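Local coordinates for EAL domain protein (Vibrio cholerae serotype O1, PDB 6IJ2) that degrades the cyclic dinucleotides c-di-GMP and cGAMP as a standalone EAL-domain phosphodiesterase, here holding the linear product 5'-pGpG, at residues D25-F30 with G243-P248; H140-V145 with A171-N176; N187-Q192 with V217-E222. The protein carries 1 engineered substitution. One frame throughout, in Å; residues are numbered along the deposited sequence.

Contact 1 (D25-F30 with G243-P248)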
loop_
_atom_site.group_PDB
_atom_site.type_symbol
_atom_site.label_atom_id
_atom_site.label_comp_id
_atom_site.label_asym_id
_atom_site.label_seq_id
_atom_site.Cartn_x
_atom_site.Cartn_y
_atom_site.Cartn_z
ATOM N N ASP A 25 -5.326 12.806 -30.894
ATOM C CA ASP A 25 -5.712 14.007 -30.158
ATOM C C ASP A 25 -6.723 13.585 -29.075
ATOM O O ASP A 25 -7.247 12.504 -29.114
ATOM C CB ASP A 25 -6.285 15.090 -31.060
ATOM C CG ASP A 25 -6.062 16.488 -30.505
ATOM O OD1 ASP A 25 -5.322 16.650 -29.540
ATOM O OD2 ASP A 25 -6.613 17.443 -31.041
ATOM N N PHE A 26 -7.025 14.481 -28.148
ATOM C CA PHE A 26 -7.891 14.200 -27.008
ATOM C C PHE A 26 -8.198 15.529 -26.333
ATOM O O PHE A 26 -7.662 16.574 -26.712
ATOM C CB PHE A 26 -7.233 13.225 -26.024
ATOM C CG PHE A 26 -5.922 13.717 -25.492
ATOM C CD1 PHE A 26 -4.756 13.545 -26.220
ATOM C CD2 PHE A 26 -5.857 14.368 -24.274
ATOM C CE1 PHE A 26 -3.551 14.018 -25.743
ATOM C CE2 PHE A 26 -4.651 14.832 -23.788
ATOM C CZ PHE A 26 -3.499 14.663 -24.526
ATOM N N THR A 27 -9.063 15.481 -25.330
ATOM C CA THR A 27 -9.392 16.685 -24.573
ATOM C C THR A 27 -9.630 16.263 -23.127
ATOM O O THR A 27 -9.225 15.171 -22.720
ATOM C CB THR A 27 -10.579 17.426 -25.221
ATOM O OG1 THR A 27 -10.781 18.686 -24.572
ATOM C CG2 THR A 27 -11.854 16.606 -25.141
ATOM N N MET A 28 -10.289 17.123 -22.353
ATOM C CA MET A 28 -10.443 16.913 -20.924
ATOM C C MET A 28 -11.903 16.971 -20.507
ATOM O O MET A 28 -12.705 17.719 -21.070
ATOM C CB MET A 28 -9.666 17.948 -20.108
ATOM C CG MET A 28 -8.167 17.842 -20.212
ATOM S SD MET A 28 -7.519 16.369 -19.380
ATOM C CE MET A 28 -5.999 16.218 -20.311
ATOM N N ALA A 29 -12.226 16.155 -19.509
ATOM C CA ALA A 29 -13.402 16.311 -18.674
ATOM C C ALA A 29 -12.949 16.816 -17.309
ATOM O O ALA A 29 -11.763 16.772 -16.973
ATOM C CB ALA A 29 -14.173 14.993 -18.532
ATOM N N PHE A 30 -13.899 17.323 -16.533
ATOM C CA PHE A 30 -13.602 17.893 -15.226
ATOM C C PHE A 30 -14.611 17.374 -14.215
ATOM O O PHE A 30 -15.812 17.314 -14.494
ATOM C CB PHE A 30 -13.627 19.453 -15.265
ATOM C CG PHE A 30 -12.585 20.040 -16.163
ATOM C CD1 PHE A 30 -11.297 20.267 -15.696
ATOM C CD2 PHE A 30 -12.874 20.317 -17.491
ATOM C CE1 PHE A 30 -10.319 20.795 -16.541
ATOM C CE2 PHE A 30 -11.907 20.838 -18.338
ATOM C CZ PHE A 30 -10.627 21.079 -17.862
ATOM N N GLY A 243 -17.482 16.133 -16.274
ATOM C CA GLY A 243 -18.158 16.813 -17.357
ATOM C C GLY A 243 -17.241 17.036 -18.537
ATOM O O GLY A 243 -16.181 17.653 -18.392
ATOM N N PHE A 244 -17.645 16.543 -19.707
ATOM C CA PHE A 244 -16.842 16.672 -20.915
ATOM C C PHE A 244 -16.706 18.137 -21.298
ATOM O O PHE A 244 -17.705 18.792 -21.606
ATOM C CB PHE A 244 -17.492 15.887 -22.052
ATOM C CG PHE A 244 -16.733 15.937 -23.342
ATOM C CD1 PHE A 244 -15.616 15.151 -23.532
ATOM C CD2 PHE A 244 -17.143 16.772 -24.372
ATOM C CE1 PHE A 244 -14.920 15.188 -24.724
ATOM C CE2 PHE A 244 -16.450 16.817 -25.568
ATOM C CZ PHE A 244 -15.334 16.025 -25.743
ATOM N N GLU A 245 -15.469 18.643 -21.265
ATOM C CA GLU A 245 -15.151 20.031 -21.613
ATOM C C GLU A 245 -16.077 21.014 -20.899
ATOM O O GLU A 245 -16.481 22.038 -21.452
ATOM C CB GLU A 245 -15.186 20.236 -23.133
ATOM C CG GLU A 245 -14.152 19.389 -23.871
ATOM C CD GLU A 245 -13.932 19.819 -25.318
ATOM O OE1 GLU A 245 -14.919 20.148 -26.013
ATOM O OE2 GLU A 245 -12.762 19.826 -25.764
ATOM N N SER A 246 -16.403 20.713 -19.645
ATOM C CA SER A 246 -17.295 21.577 -18.885
ATOM C C SER A 246 -17.000 21.438 -17.399
ATOM O O SER A 246 -16.344 20.490 -16.961
ATOM C CB SER A 246 -18.765 21.256 -19.166
ATOM O OG SER A 246 -19.064 19.917 -18.810
ATOM N N LEU A 247 -17.493 22.413 -16.629
ATOM C CA LEU A 247 -17.382 22.417 -15.172
ATOM C C LEU A 247 -18.740 22.052 -14.588
ATOM O O LEU A 247 -19.616 22.926 -14.465
ATOM C CB LEU A 247 -16.925 23.787 -14.662
ATOM C CG LEU A 247 -15.585 24.265 -15.218
ATOM C CD1 LEU A 247 -15.228 25.646 -14.671
ATOM C CD2 LEU A 247 -14.479 23.244 -14.919
ATOM N N PRO A 248 -18.967 20.789 -14.229
ATOM C CA PRO A 248 -20.301 20.367 -13.786
ATOM C C PRO A 248 -20.732 21.073 -12.511
ATOM O O PRO A 248 -19.912 21.428 -11.661
ATOM C CB PRO A 248 -20.139 18.859 -13.543
ATOM C CG PRO A 248 -18.926 18.464 -14.298
ATOM C CD PRO A 248 -18.028 19.657 -14.349
#

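Contact 2 (H140-V145 with A171-N176)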
loop_
_atom_site.group_PDB
_atom_site.type_symbol
_atom_site.label_atom_id
_atom_site.label_comp_id
_atom_site.label_asym_id
_atom_site.label_seq_id
_atom_site.Cartn_x
_atom_site.Cartn_y
_atom_site.Cartn_z
ATOM N N HIS A 140 13.193 8.939 -5.457
ATOM C CA HIS A 140 12.860 9.417 -6.794
ATOM C C HIS A 140 11.524 10.154 -6.797
ATOM O O HIS A 140 11.430 11.293 -7.267
ATOM C CB HIS A 140 12.838 8.249 -7.780
ATOM C CG HIS A 140 12.743 8.671 -9.212
ATOM N ND1 HIS A 140 11.571 9.128 -9.777
ATOM C CD2 HIS A 140 13.675 8.713 -10.192
ATOM C CE1 HIS A 140 11.786 9.431 -11.045
ATOM N NE2 HIS A 140 13.054 9.188 -11.322
ATOM N N ILE A 141 10.478 9.521 -6.265
ATOM C CA ILE A 141 9.174 10.171 -6.238
ATOM C C ILE A 141 9.163 11.312 -5.223
ATOM O O ILE A 141 8.484 12.327 -5.426
ATOM C CB ILE A 141 8.080 9.123 -5.960
ATOM C CG1 ILE A 141 6.688 9.742 -6.066
ATOM C CG2 ILE A 141 8.289 8.455 -4.607
ATOM C CD1 ILE A 141 5.829 9.087 -7.123
ATOM N N LYS A 142 9.934 11.183 -4.139
ATOM C CA LYS A 142 10.024 12.251 -3.147
ATOM C C LYS A 142 10.675 13.500 -3.735
ATOM O O LYS A 142 10.254 14.625 -3.442
ATOM C CB LYS A 142 10.801 11.752 -1.928
ATOM C CG LYS A 142 11.108 12.797 -0.867
ATOM C CD LYS A 142 11.884 12.159 0.282
ATOM C CE LYS A 142 12.509 13.203 1.198
ATOM N NZ LYS A 142 11.483 13.980 1.956
ATOM N N ARG A 143 11.709 13.310 -4.564
ATOM C CA ARG A 143 12.387 14.419 -5.227
ATOM C C ARG A 143 11.414 15.260 -6.042
ATOM O O ARG A 143 11.477 16.497 -6.020
ATOM C CB ARG A 143 13.495 13.870 -6.132
ATOM C CG ARG A 143 14.877 14.432 -5.882
ATOM C CD ARG A 143 15.939 13.619 -6.620
ATOM N NE ARG A 143 15.946 12.223 -6.185
ATOM C CZ ARG A 143 16.833 11.314 -6.580
ATOM N NH1 ARG A 143 17.801 11.647 -7.424
ATOM N NH2 ARG A 143 16.756 10.068 -6.127
ATOM N N ILE A 144 10.519 14.601 -6.784
ATOM C CA ILE A 144 9.600 15.307 -7.672
ATOM C C ILE A 144 8.577 16.095 -6.865
ATOM O O ILE A 144 8.286 17.261 -7.165
ATOM C CB ILE A 144 8.915 14.307 -8.620
ATOM C CG1 ILE A 144 9.956 13.524 -9.420
ATOM C CG2 ILE A 144 7.938 15.023 -9.536
ATOM C CD1 ILE A 144 9.406 12.269 -10.071
ATOM N N VAL A 145 8.015 15.470 -5.829
ATOM C CA VAL A 145 6.996 16.129 -5.017
ATOM C C VAL A 145 7.570 17.357 -4.326
ATOM O O VAL A 145 6.946 18.425 -4.304
ATOM C CB VAL A 145 6.404 15.133 -4.005
ATOM C CG1 VAL A 145 5.457 15.837 -3.041
ATOM C CG2 VAL A 145 5.695 14.004 -4.730
ATOM N N ALA A 171 5.695 7.933 4.938
ATOM C CA ALA A 171 6.769 7.826 5.923
ATOM C C ALA A 171 7.929 8.753 5.593
ATOM O O ALA A 171 8.636 9.210 6.498
ATOM C CB ALA A 171 7.259 6.375 6.025
ATOM N N ASP A 172 8.135 9.064 4.314
ATOM C CA ASP A 172 9.309 9.823 3.916
ATOM C C ASP A 172 9.010 11.209 3.355
ATOM O O ASP A 172 9.929 12.031 3.288
ATOM C CB ASP A 172 10.129 9.021 2.894
ATOM C CG ASP A 172 10.861 7.847 3.532
ATOM O OD1 ASP A 172 11.477 8.048 4.602
ATOM O OD2 ASP A 172 10.818 6.727 2.977
ATOM N N PHE A 173 7.772 11.493 2.957
ATOM C CA PHE A 173 7.401 12.849 2.562
ATOM C C PHE A 173 5.898 13.017 2.712
ATOM O O PHE A 173 5.144 12.045 2.733
ATOM C CB PHE A 173 7.831 13.174 1.123
ATOM C CG PHE A 173 7.132 12.360 0.077
ATOM C CD1 PHE A 173 7.619 11.104 -0.282
ATOM C CD2 PHE A 173 6.000 12.843 -0.558
ATOM C CE1 PHE A 173 6.986 10.358 -1.252
ATOM C CE2 PHE A 173 5.360 12.098 -1.523
ATOM C CZ PHE A 173 5.857 10.851 -1.871
ATOM N N GLN A 174 5.454 14.269 2.794
ATOM C CA GLN A 174 4.027 14.493 2.917
ATOM C C GLN A 174 3.575 15.478 1.850
ATOM O O GLN A 174 4.251 16.470 1.578
ATOM C CB GLN A 174 3.660 14.991 4.312
ATOM C CG GLN A 174 3.960 13.987 5.419
ATOM C CD GLN A 174 5.429 13.942 5.801
ATOM O OE1 GLN A 174 6.047 14.982 6.056
ATOM N NE2 GLN A 174 6.004 12.735 5.839
ATOM N N THR A 175 2.446 15.167 1.228
ATOM C CA THR A 175 1.798 16.065 0.287
ATOM C C THR A 175 0.820 16.972 1.021
ATOM O O THR A 175 0.555 16.808 2.216
ATOM C CB THR A 175 1.075 15.244 -0.774
ATOM O OG1 THR A 175 0.352 14.195 -0.113
ATOM C CG2 THR A 175 2.094 14.597 -1.709
ATOM N N ASN A 176 0.286 17.959 0.287
ATOM C CA ASN A 176 -0.769 18.802 0.843
ATOM C C ASN A 176 -2.024 17.998 1.139
ATOM O O ASN A 176 -2.666 18.183 2.183
ATOM C CB ASN A 176 -1.105 19.923 -0.136
ATOM C CG ASN A 176 0.081 20.788 -0.431
ATOM O OD1 ASN A 176 0.660 20.729 -1.518
ATOM N ND2 ASN A 176 0.483 21.573 0.555
#

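Contact 3 (N187-Q192 with V217-E222). With nucleotides of chain B.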
loop_
_atom_site.group_PDB
_atom_site.type_symbol
_atom_site.label_atom_id
_atom_site.label_comp_id
_atom_site.label_asym_id
_atom_site.label_seq_id
_atom_site.Cartn_x
_atom_site.Cartn_y
_atom_site.Cartn_z
ATOM N N ASN A 187 -19.483 2.070 1.019
ATOM C CA ASN A 187 -20.402 1.584 2.051
ATOM C C ASN A 187 -19.783 1.668 3.441
ATOM O O ASN A 187 -20.020 0.808 4.298
ATOM C CB ASN A 187 -20.868 0.159 1.746
ATOM C CG ASN A 187 -21.726 0.088 0.497
ATOM O OD1 ASN A 187 -22.571 0.953 0.265
ATOM N ND2 ASN A 187 -21.505 -0.934 -0.322
ATOM N N ILE A 188 -19.004 2.728 3.682
ATOM C CA ILE A 188 -18.268 2.798 4.939
ATOM C C ILE A 188 -19.227 2.938 6.118
ATOM O O ILE A 188 -18.928 2.470 7.221
ATOM C CB ILE A 188 -17.229 3.933 4.902
ATOM C CG1 ILE A 188 -16.323 3.858 6.135
ATOM C CG2 ILE A 188 -17.910 5.312 4.744
ATOM C CD1 ILE A 188 -15.065 4.683 5.993
ATOM N N HIS A 189 -20.406 3.520 5.893
ATOM C CA HIS A 189 -21.428 3.594 6.937
ATOM C C HIS A 189 -21.906 2.222 7.392
ATOM O O HIS A 189 -22.524 2.114 8.461
ATOM C CB HIS A 189 -22.631 4.391 6.434
ATOM C CG HIS A 189 -23.310 3.777 5.251
ATOM N ND1 HIS A 189 -22.710 3.689 4.011
ATOM C CD2 HIS A 189 -24.534 3.211 5.119
ATOM C CE1 HIS A 189 -23.538 3.100 3.167
ATOM N NE2 HIS A 189 -24.652 2.798 3.815
ATOM N N ALA A 190 -21.653 1.172 6.607
ATOM C CA ALA A 190 -22.137 -0.167 6.955
ATOM C C ALA A 190 -21.038 -1.119 7.399
ATOM O O ALA A 190 -21.348 -2.227 7.851
ATOM C CB ALA A 190 -22.878 -0.789 5.762
ATOM N N ASP A 191 -19.774 -0.714 7.308
ATOM C CA ASP A 191 -18.624 -1.615 7.356
ATOM C C ASP A 191 -17.712 -1.195 8.506
ATOM O O ASP A 191 -16.918 -0.265 8.355
ATOM C CB ASP A 191 -17.910 -1.560 6.003
ATOM C CG ASP A 191 -16.816 -2.591 5.854
ATOM O OD1 ASP A 191 -16.236 -3.018 6.868
ATOM O OD2 ASP A 191 -16.531 -2.953 4.692
ATOM N N GLN A 192 -17.781 -1.906 9.637
ATOM C CA GLN A 192 -17.018 -1.491 10.814
ATOM C C GLN A 192 -15.511 -1.564 10.587
ATOM O O GLN A 192 -14.762 -0.783 11.181
ATOM C CB GLN A 192 -17.408 -2.343 12.028
ATOM C CG GLN A 192 -16.799 -1.870 13.349
ATOM C CD GLN A 192 -15.438 -2.493 13.639
ATOM O OE1 GLN A 192 -15.019 -3.438 12.967
ATOM N NE2 GLN A 192 -14.741 -1.962 14.642
ATOM N N VAL A 217 -17.273 8.899 -3.683
ATOM C CA VAL A 217 -18.496 8.888 -2.888
ATOM C C VAL A 217 -19.685 8.731 -3.821
ATOM O O VAL A 217 -19.846 9.505 -4.772
ATOM C CB VAL A 217 -18.606 10.171 -2.050
ATOM C CG1 VAL A 217 -19.917 10.195 -1.284
ATOM C CG2 VAL A 217 -17.427 10.269 -1.114
ATOM N N GLU A 218 -20.518 7.720 -3.561
ATOM C CA GLU A 218 -21.645 7.402 -4.423
ATOM C C GLU A 218 -23.010 7.534 -3.763
ATOM O O GLU A 218 -24.017 7.561 -4.480
ATOM C CB GLU A 218 -21.492 5.984 -5.003
ATOM C CG GLU A 218 -20.361 5.913 -6.027
ATOM C CD GLU A 218 -20.285 4.605 -6.783
ATOM O OE1 GLU A 218 -19.459 4.515 -7.714
ATOM O OE2 GLU A 218 -21.046 3.671 -6.458
ATOM N N SER A 219 -23.085 7.677 -2.443
ATOM C CA SER A 219 -24.381 7.734 -1.784
ATOM C C SER A 219 -24.351 8.751 -0.655
ATOM O O SER A 219 -23.297 9.070 -0.102
ATOM C CB SER A 219 -24.790 6.369 -1.230
ATOM O OG SER A 219 -23.887 5.967 -0.217
ATOM N N HIS A 220 -25.542 9.238 -0.303
ATOM C CA HIS A 220 -25.654 10.151 0.828
ATOM C C HIS A 220 -25.146 9.511 2.113
ATOM O O HIS A 220 -24.543 10.186 2.955
ATOM C CB HIS A 220 -27.102 10.609 1.009
ATOM C CG HIS A 220 -27.300 11.473 2.215
ATOM N ND1 HIS A 220 -27.658 10.963 3.442
ATOM C CD2 HIS A 220 -27.150 12.807 2.391
ATOM C CE1 HIS A 220 -27.742 11.947 4.320
ATOM N NE2 HIS A 220 -27.437 13.077 3.708
ATOM N N ALA A 221 -25.405 8.214 2.300
ATOM C CA ALA A 221 -25.001 7.565 3.545
ATOM C C ALA A 221 -23.487 7.576 3.711
ATOM O O ALA A 221 -22.980 7.764 4.826
ATOM C CB ALA A 221 -25.531 6.131 3.588
ATOM N N GLU A 222 -22.751 7.346 2.615
ATOM C CA GLU A 222 -21.295 7.461 2.652
ATOM C C GLU A 222 -20.876 8.884 2.995
ATOM O O GLU A 222 -20.040 9.103 3.879
ATOM C CB GLU A 222 -20.702 7.046 1.299
ATOM C CG GLU A 222 -20.761 5.547 1.020
ATOM C CD GLU A 222 -20.500 5.236 -0.445
ATOM O OE1 GLU A 222 -20.354 6.194 -1.224
ATOM O OE2 GLU A 222 -20.451 4.043 -0.819
ATOM O OP3 G B 1 -8.164 8.001 -8.722
ATOM P P G B 1 -7.962 7.885 -10.142
ATOM O OP1 G B 1 -7.522 9.124 -10.705
ATOM O OP2 G B 1 -7.126 6.745 -10.318
ATOM O "O5'" G B 1 -9.396 7.507 -10.665
ATOM C "C5'" G B 1 -10.221 8.451 -11.339
ATOM C "C4'" G B 1 -11.370 7.740 -12.012
ATOM O "O4'" G B 1 -12.442 7.561 -11.066
ATOM C "C3'" G B 1 -11.995 8.448 -13.220
ATOM O "O3'" G B 1 -12.170 7.596 -14.334
ATOM C "C2'" G B 1 -13.368 8.862 -12.708
ATOM O "O2'" G B 1 -14.397 8.867 -13.654
ATOM C "C1'" G B 1 -13.661 7.754 -11.711
ATOM N N9 G B 1 -14.653 8.132 -10.716
ATOM C C8 G B 1 -14.838 9.374 -10.164
ATOM N N7 G B 1 -15.801 9.405 -9.289
ATOM C C5 G B 1 -16.274 8.104 -9.254
ATOM C C6 G B 1 -17.314 7.526 -8.484
ATOM O O6 G B 1 -18.050 8.064 -7.670
ATOM N N1 G B 1 -17.470 6.177 -8.766
ATOM C C2 G B 1 -16.712 5.473 -9.665
ATOM N N2 G B 1 -17.000 4.180 -9.782
ATOM N N3 G B 1 -15.731 5.996 -10.376
ATOM C C4 G B 1 -15.567 7.306 -10.122
#

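Contact 1 (D25-F30 with G243-P248)
A29 and F244 face each other as an antiparallel non-hydrogen-bonded pair, their CA atoms 4.1 Å apart, and F30 with G243 forms the hydrogen-bonded pair beside it, bonded in both directions between the two backbones. This pairing joins the first strand of the sheet, 27-35, to the last, 233-244, and so closes the ring of strands in the EAL barrel, a TIM-barrel-like fold in which the antiparallel first strand is the exception. The G243 N to F30 O bond is short, 2.7 Å, and beyond the paired residues E245 N still reaches M28 O. Past F244 the 243-248 segment leaves the sheet, and the E245 side chain reaches back to T27. The E245 chain is extended beyond CG and crosses T27 at about a right angle. Within 243-248, E245 CG sits over one face of the F244 ring, 3.8 Å above its plane and toward the rim; across the contact T27 CG2 comes 3.4 Å from F244 CE1. On the side of the sheet to which F30 points, L247 CD2 packs 3.9 Å from F30 CB, and the carbonyl oxygen of S246 lies at the edge of the F30 ring. M28, pointing away from 243-248, packs on a bound guanine base. With T27 OG1 anti to its own backbone N (chi1 -173°), the hydroxyl donates to the anti lone pair of E245 OE2 over 2.6 Å.

Contact 2 (H140-V145 with A171-N176)
D172 meets K142 through its backbone: the carbonyl oxygen takes a hydrogen bond from the lysine ammonium in a contact between helix 139-151 of the outer layer of the EAL barrel and the loop leading into barrel strand 177-180. K142 NZ lies 2.8 Å from D172 O, with a C=O...N angle of 153°, and also forms a salt bridge with E146 one turn along its own helix. The D172 carboxylate leads away from the helix and pairs with R194 of the second subunit, so this loop serves the dimer interface as well. F173 follows as the main apolar anchor. A chi1 of 65° sets its CG between the backbone N and the carbonyl carbon and lays the ring against the helix, where K142 CA stands over one face in a CH-pi contact, 4.2 Å from the centroid. The aliphatic part of K142 runs past F173 in the opposite direction, its CB 3.6 Å from F173 CD1. I141 and V145 each cross the phenylalanine side chain at about a right angle, I141 CG2 nearing CE1 and V145 CG2 lying 3.7 Å from CE2. At T175 the hydroxyl bonds to the I177 carbonyl oxygen, leaving the methyl branch to the helix. Both branches of V145 touch the F173 ring, and V145 CG1 also rests 3.8 Å from T175 CG2.

Contact 3 (N187-Q192 with V217-E222)
The imidazole of H189 carries A221 CB squarely over one face, 3.4 Å from the ring centroid and 9° off the normal, a close CH-pi contact. E222 N and S219 OG approach the same ring obliquely. H189 has CG between its backbone N and carbonyl carbon (chi1 62°), which brings the imidazole against the first turn of helix 220-229. That turn opens with a capping box: S219 OG accepts a weak bond from E222 N, and S219 N in return gives a weak bond to E222 OE1. The same OE1 accepts a nearly straight bond from E218 N, met nearly along its C-O axis at 2.8 Å. E222 OE2 faces 187-192 and accepts from N187 N at 2.9 Å, on the anti side and 27° out of the carboxylate plane. With R186 bridged to OE2 as well, this buried carboxylate is gripped at both oxygens, which would be expected to favour its charged form. The bond to E218 N links this grip to nucleotide recognition, because E218 OE1 accepts bonds from N1 (2.8 Å) and N2 (3.2 Å) of the guanine of G1 of chain B. E222 is thus well placed to steady the backbone of a base-reading residue from the second shell. Around the contact, W225 of helix 220-229 touches both I188 and H189, I188 also packs on M198 of helix 192-207, I185 of helix 182-185 lies against E222, and Y237 of strand 233-244 touches E218.

Overall arrangement
Contact 1 belongs to the sheet of this EAL domain, pairing its first and last strands, while contacts 2 and 3 each set a loop against an outer helix, 139-151 and 220-229. All three are partly buried, the centre of contact 3 lying farthest from the chain centre, about 21 Å away. Contacts 1 and 2 occupy opposite sides of that centre, and along the chain both later contacts are nested inside the long loop that contact 1 closes. Backbone pairing dominates contact 1, apolar packing round one ring contact 2, and a carboxylate network contact 3. Their outlooks differ too: contacts 1 and 3 adjoin the bound nucleotides, contact 2 the second subunit.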